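Local coordinates for Lmo0181 protein (Listeria monocytogenes serovar 1/2a, PDB 5F7V), which binds cycloalternan, a cyclic alpha-glucan, and as an extracellular solute-binding lipoprotein probably delivers it to an ABC transporter, at residues Tyr367-Phe372 against Ala385-Ser389; Trp153-Glu157 against Glu210-His214. All blocks are in the same frame, centred on the assembly; numbering follows the deposited sequence. Where two conformers were deposited one is given.

How the contacts relate
Contact 1 pairs the last two helices of the chain, 361-376 and 382-397. Contact 2 pairs helices 153-163 and 206-220, and both of its segments precede those of contact 1 in the chain. Their centres lie about 19 Å apart. Leu-212 joins them: its CD2 is 3.6 Å from CE1 of Phe-372 and 3.7 Å from CG of Leu-386. On helix 206-220, His-214 faces helix 153-163 in contact 2, while Leu-212 packs against Phe-372 and Leu-386 of contact 1. Phe-182 of helix 179-187 touches both groups. Neither contact touches the glycan. The side chains of Phe-372 and His-214 are about 10 Å and about 13 Å from a bound glucose unit.

Contact 1: residues Tyr367-Phe372 against Ala385-Ser389; sequences YTNSEF and ALKNS
Residues 367-372 and 385-389 are both regular alpha-helix, lying within longer helices. The segments run nearly antiparallel, at 162°, with axes 9.2 Å apart at closest approach. Glu-371 faces Ala-385 (CA to CA 5.1 Å) and Thr-368 faces Ser-389 (5.5 Å). Ala-385 points its methyl at the partner helix. Its CB lies 3.9 Å from O of Glu-371 and 4.0 Å from CD1 at the ring edge of Phe-372. The small side chain suits this close approach. Leu-386 sets out away from the other helix, yet its CD2 comes within 3.9 Å of CE1 of Phe-372. This apolar side continues to Leu-212 and Phe-182. Asn-388 (chi1 m) makes the well-formed hydrogen bond of the pair: ND2 donates to OE1 of Glu-371 at 2.9 Å, nearly straight. Glu-371 is folded back (m, m), and its OE2 forms a salt bridge with Lys-374. Tyr-367 (chi1 t) brings CE2 to 3.4 Å from O of Asn-388. Water 1 bridges that O and OH of Tyr-367. Ser-389 (chi1 m) turns OG back to O of Ala-385, 2.8 Å away. The same OG lies 3.3 Å from OG1 of Thr-368, at most a weak hydrogen bond. Water 2 bridges OG1 of Thr-368 and, weakly, O of Ser-389. Five residues separate helices 361-376 and 382-397, so the arrangement is an antiparallel helical hairpin, here at the C-terminal end of a periplasmic-binding-protein-type fold.

Contact 2: residues Trp153-Glu157 against Glu210-His214; sequences WKDEE and EALTH
A histidine ring lies flat on a tryptophan and is also hydrogen-bonded to a glutamate one helical turn further on. The His-214 ring and the five-membered ring of Trp-153 stack face to face, with centroids 3.7 Å apart and planes at 4°. CE1 of His-214 is 3.4 Å from CG of Trp-153. In the plane of the imidazole, ND1 donates to OE2 of Glu-157 at 2.6 Å. Trp-153 and Glu-157 can share one partner because they are four residues apart on an alpha-helix, with Glu-157 N hydrogen-bonded to Trp-153 O at 2.8 Å. Both have chi1 m. His-214 has an unusual chi1 of 147°, between wells. Its CB makes an off-centre CH-pi contact, 4.2 Å from the centroid of the tryptophan six-membered ring. Segments 153-157 and 210-214 are both helical and nearly parallel, at 16°, but their axes stay 12.8 Å apart. Long side chains therefore span the gap between two helices of the solute-binding-protein fold. The nearest CA pair, Trp-153 and His-214, is 8.1 Å apart. CH2 of Trp-153 reaches Ala-211, at 3.6 Å from CA and 3.8 Å from CB. NE1 of Trp-153 is hydrogen-bonded to Gln-188, and Val-185 of helix 179-187 touches both stacked residues. Water 3 donates to O of His-214 at 2.8 Å and weakly to OE2 of Glu-157 at 3.3 Å.

Contact 1: residues Tyr367-Phe372 against Ala385-Ser389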
loop_
_atom_site.group_PDB
_atom_site.type_symbol
_atom_site.label_atom_id
_atom_site.label_comp_id
_atom_site.label_asym_id
_atom_site.label_seq_id
_atom_site.Cartn_x
_atom_site.Cartn_y
_atom_site.Cartn_z
ATOM N N TYR A 367 -8.425 1.673 -15.626
ATOM C CA TYR A 367 -8.181 1.955 -17.057
ATOM C C TYR A 367 -6.691 1.997 -17.378
ATOM O O TYR A 367 -6.204 1.348 -18.289
ATOM C CB TYR A 367 -8.840 3.273 -17.470
ATOM C CG TYR A 367 -8.594 3.587 -18.920
ATOM C CD1 TYR A 367 -9.425 3.072 -19.905
ATOM C CD2 TYR A 367 -7.486 4.313 -19.339
ATOM C CE1 TYR A 367 -9.179 3.340 -21.254
ATOM C CE2 TYR A 367 -7.230 4.568 -20.666
ATOM C CZ TYR A 367 -8.062 4.065 -21.626
ATOM O OH TYR A 367 -7.804 4.310 -22.976
ATOM N N THR A 368 -5.948 2.741 -16.574
ATOM C CA THR A 368 -4.519 2.890 -16.778
ATOM C C THR A 368 -3.831 1.548 -16.654
ATOM O O THR A 368 -2.913 1.257 -17.425
ATOM C CB THR A 368 -3.926 3.896 -15.787
ATOM O OG1 THR A 368 -4.479 5.175 -16.131
ATOM C CG2 THR A 368 -2.438 4.006 -15.839
ATOM N N ASN A 369 -4.253 0.722 -15.697
ATOM C CA ASN A 369 -3.626 -0.578 -15.520
ATOM C C ASN A 369 -3.830 -1.459 -16.730
ATOM O O ASN A 369 -2.936 -2.202 -17.128
ATOM C CB ASN A 369 -4.130 -1.280 -14.258
ATOM C CG ASN A 369 -3.627 -0.620 -13.004
ATOM O OD1 ASN A 369 -2.673 0.132 -13.077
ATOM N ND2 ASN A 369 -4.224 -0.895 -11.882
ATOM N N SER A 370 -5.000 -1.361 -17.353
ATOM C CA SER A 370 -5.244 -2.130 -18.578
ATOM C C SER A 370 -4.291 -1.622 -19.681
ATOM O O SER A 370 -3.714 -2.437 -20.399
ATOM C CB SER A 370 -6.707 -2.000 -18.995
ATOM O OG SER A 370 -6.946 -2.571 -20.271
ATOM N N GLU A 371 -4.117 -0.307 -19.820
ATOM C CA GLU A 371 -3.202 0.236 -20.834
ATOM C C GLU A 371 -1.776 -0.224 -20.578
ATOM O O GLU A 371 -1.057 -0.543 -21.514
ATOM C CB GLU A 371 -3.276 1.757 -20.869
ATOM C CG GLU A 371 -4.611 2.254 -21.409
ATOM C CD GLU A 371 -4.972 1.744 -22.789
ATOM O OE1 GLU A 371 -4.122 1.964 -23.689
ATOM O OE2 GLU A 371 -6.016 1.080 -22.993
ATOM N N PHE A 372 -1.341 -0.232 -19.321
ATOM C CA PHE A 372 0.004 -0.662 -19.000
ATOM C C PHE A 372 0.196 -2.148 -19.284
ATOM O O PHE A 372 1.233 -2.531 -19.819
ATOM C CB PHE A 372 0.347 -0.348 -17.551
ATOM C CG PHE A 372 0.547 1.100 -17.228
ATOM C CD1 PHE A 372 0.498 2.131 -18.169
ATOM C CD2 PHE A 372 0.789 1.456 -15.911
ATOM C CE1 PHE A 372 0.700 3.443 -17.817
ATOM C CE2 PHE A 372 0.966 2.768 -15.544
ATOM C CZ PHE A 372 0.935 3.768 -16.504
ATOM N N ALA A 385 0.190 4.253 -24.139
ATOM C CA ALA A 385 -0.458 4.008 -22.881
ATOM C C ALA A 385 -0.687 5.293 -22.092
ATOM O O ALA A 385 -1.751 5.462 -21.506
ATOM C CB ALA A 385 0.343 3.025 -22.038
ATOM N N LEU A 386 0.319 6.158 -22.071
ATOM C CA LEU A 386 0.214 7.416 -21.340
ATOM C C LEU A 386 -0.704 8.397 -22.036
ATOM O O LEU A 386 -1.420 9.135 -21.331
ATOM C CB LEU A 386 1.605 7.964 -21.063
ATOM C CG LEU A 386 2.388 7.113 -20.079
ATOM C CD1 LEU A 386 3.815 7.576 -20.051
ATOM C CD2 LEU A 386 1.798 7.119 -18.672
ATOM N N LYS A 387 -0.698 8.453 -23.366
ATOM C CA LYS A 387 -1.645 9.299 -24.096
ATOM C C LYS A 387 -3.050 8.854 -23.778
ATOM O O LYS A 387 -3.929 9.662 -23.435
ATOM C CB LYS A 387 -1.411 9.218 -25.589
ATOM C CG LYS A 387 -2.417 10.009 -26.389
ATOM C CD LYS A 387 -2.283 9.778 -27.902
ATOM C CE LYS A 387 -3.153 10.717 -28.737
ATOM N NZ LYS A 387 -4.585 10.587 -28.437
ATOM N N ASN A 388 -3.300 7.553 -23.874
ATOM C CA ASN A 388 -4.650 7.033 -23.606
ATOM C C ASN A 388 -5.091 7.291 -22.176
ATOM O O ASN A 388 -6.249 7.616 -21.940
ATOM C CB ASN A 388 -4.676 5.546 -23.943
ATOM C CG ASN A 388 -4.505 5.284 -25.422
ATOM O OD1 ASN A 388 -4.594 6.171 -26.274
ATOM N ND2 ASN A 388 -4.239 4.039 -25.738
ATOM N N SER A 389 -4.156 7.147 -21.246
ATOM C CA SER A 389 -4.443 7.428 -19.846
ATOM C C SER A 389 -4.737 8.906 -19.606
ATOM O O SER A 389 -5.623 9.215 -18.825
ATOM C CB SER A 389 -3.272 7.014 -18.968
ATOM O OG SER A 389 -3.038 5.618 -19.016
HETATM O O HOH W 1 -8.444 6.980 -23.826
HETATM O O HOH W 2 -6.591 6.686 -16.890
#

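Contact 2: residues Trp153-Glu157 against Glu210-His214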
loop_
_atom_site.group_PDB
_atom_site.type_symbol
_atom_site.label_atom_id
_atom_site.label_comp_id
_atom_site.label_asym_id
_atom_site.label_seq_id
_atom_site.Cartn_x
_atom_site.Cartn_y
_atom_site.Cartn_z
ATOM N N TRP A 153 18.264 4.185 -10.767
ATOM C CA TRP A 153 17.713 3.127 -11.641
ATOM C C TRP A 153 18.786 2.366 -12.380
ATOM O O TRP A 153 18.709 1.126 -12.481
ATOM C CB TRP A 153 16.785 3.698 -12.702
ATOM C CG TRP A 153 15.510 4.293 -12.188
ATOM C CD1 TRP A 153 14.910 4.173 -10.950
ATOM C CD2 TRP A 153 14.630 5.077 -12.989
ATOM N NE1 TRP A 153 13.722 4.876 -10.954
ATOM C CE2 TRP A 153 13.527 5.450 -12.180
ATOM C CE3 TRP A 153 14.701 5.546 -14.303
ATOM C CZ2 TRP A 153 12.482 6.246 -12.680
ATOM C CZ3 TRP A 153 13.678 6.371 -14.772
ATOM C CH2 TRP A 153 12.602 6.678 -13.972
ATOM N N LYS A 154 19.823 3.027 -12.876
ATOM C CA LYS A 154 20.799 2.333 -13.684
ATOM C C LYS A 154 21.559 1.277 -12.883
ATOM O O LYS A 154 21.929 0.244 -13.432
ATOM C CB LYS A 154 21.797 3.293 -14.310
ATOM C CG LYS A 154 22.703 4.013 -13.331
ATOM C CD LYS A 154 23.542 5.093 -13.993
ATOM C CE LYS A 154 22.774 6.310 -14.444
ATOM N NZ LYS A 154 22.208 7.127 -13.325
ATOM N N ASP A 155 21.771 1.490 -11.589
ATOM C CA ASP A 155 22.434 0.467 -10.758
ATOM C C ASP A 155 21.541 -0.738 -10.571
ATOM O O ASP A 155 22.002 -1.892 -10.633
ATOM C CB ASP A 155 22.795 1.028 -9.394
ATOM C CG ASP A 155 23.685 2.226 -9.502
ATOM O OD1 ASP A 155 24.841 2.037 -9.915
ATOM O OD2 ASP A 155 23.273 3.350 -9.170
ATOM N N GLU A 156 20.259 -0.542 -10.350
ATOM C CA GLU A 156 19.396 -1.695 -10.232
ATOM C C GLU A 156 19.185 -2.393 -11.566
ATOM O O GLU A 156 19.035 -3.627 -11.602
ATOM C CB GLU A 156 18.063 -1.288 -9.637
ATOM C CG GLU A 156 17.084 -2.411 -9.748
ATOM C CD GLU A 156 15.833 -2.112 -8.960
ATOM O OE1 GLU A 156 15.699 -1.082 -8.210
ATOM O OE2 GLU A 156 14.960 -2.975 -9.191
ATOM N N GLU A 157 19.170 -1.661 -12.675
ATOM C CA GLU A 157 19.037 -2.329 -13.957
ATOM C C GLU A 157 20.267 -3.166 -14.253
ATOM O O GLU A 157 20.128 -4.281 -14.763
ATOM C CB GLU A 157 18.833 -1.300 -15.067
ATOM C CG GLU A 157 17.471 -0.577 -15.037
ATOM C CD GLU A 157 17.337 0.631 -15.955
ATOM O OE1 GLU A 157 18.211 0.786 -16.823
ATOM O OE2 GLU A 157 16.334 1.413 -15.942
ATOM N N GLU A 210 9.643 8.359 -20.067
ATOM C CA GLU A 210 10.914 7.703 -19.730
ATOM C C GLU A 210 10.769 6.795 -18.526
ATOM O O GLU A 210 11.305 5.687 -18.473
ATOM C CB GLU A 210 11.953 8.793 -19.484
ATOM C CG GLU A 210 13.364 8.229 -19.324
ATOM C CD GLU A 210 14.454 9.265 -19.162
ATOM O OE1 GLU A 210 14.160 10.406 -18.742
ATOM O OE2 GLU A 210 15.608 8.922 -19.551
ATOM N N ALA A 211 10.033 7.241 -17.509
ATOM C CA ALA A 211 9.822 6.452 -16.287
ATOM C C ALA A 211 9.082 5.159 -16.569
ATOM O O ALA A 211 9.435 4.090 -16.067
ATOM C CB ALA A 211 9.098 7.253 -15.213
ATOM N N LEU A 212 8.013 5.264 -17.360
ATOM C CA LEU A 212 7.276 4.050 -17.724
ATOM C C LEU A 212 8.094 3.115 -18.570
ATOM O O LEU A 212 8.034 1.902 -18.332
ATOM C CB LEU A 212 5.983 4.412 -18.433
ATOM C CG LEU A 212 5.072 3.222 -18.850
ATOM C CD1 LEU A 212 4.614 2.431 -17.665
ATOM C CD2 LEU A 212 3.863 3.760 -19.582
ATOM N N THR A 213 8.844 3.676 -19.505
ATOM C CA THR A 213 9.726 2.871 -20.334
ATOM C C THR A 213 10.777 2.156 -19.503
ATOM O O THR A 213 11.110 0.974 -19.794
ATOM C CB THR A 213 10.353 3.733 -21.439
ATOM O OG1 THR A 213 9.292 4.344 -22.182
ATOM C CG2 THR A 213 11.261 2.903 -22.376
ATOM N N HIS A 214 11.276 2.782 -18.449
ATOM C CA HIS A 214 12.204 2.136 -17.539
ATOM C C HIS A 214 11.568 0.859 -16.974
ATOM O O HIS A 214 12.230 -0.180 -16.899
ATOM C CB HIS A 214 12.628 3.169 -16.487
ATOM C CG HIS A 214 12.894 2.601 -15.131
ATOM N ND1 HIS A 214 14.022 1.882 -14.750
ATOM C CD2 HIS A 214 12.131 2.742 -14.025
ATOM C CE1 HIS A 214 13.901 1.582 -13.472
ATOM N NE2 HIS A 214 12.783 2.094 -13.020
HETATM O O HOH W 3 14.722 -0.522 -18.056
#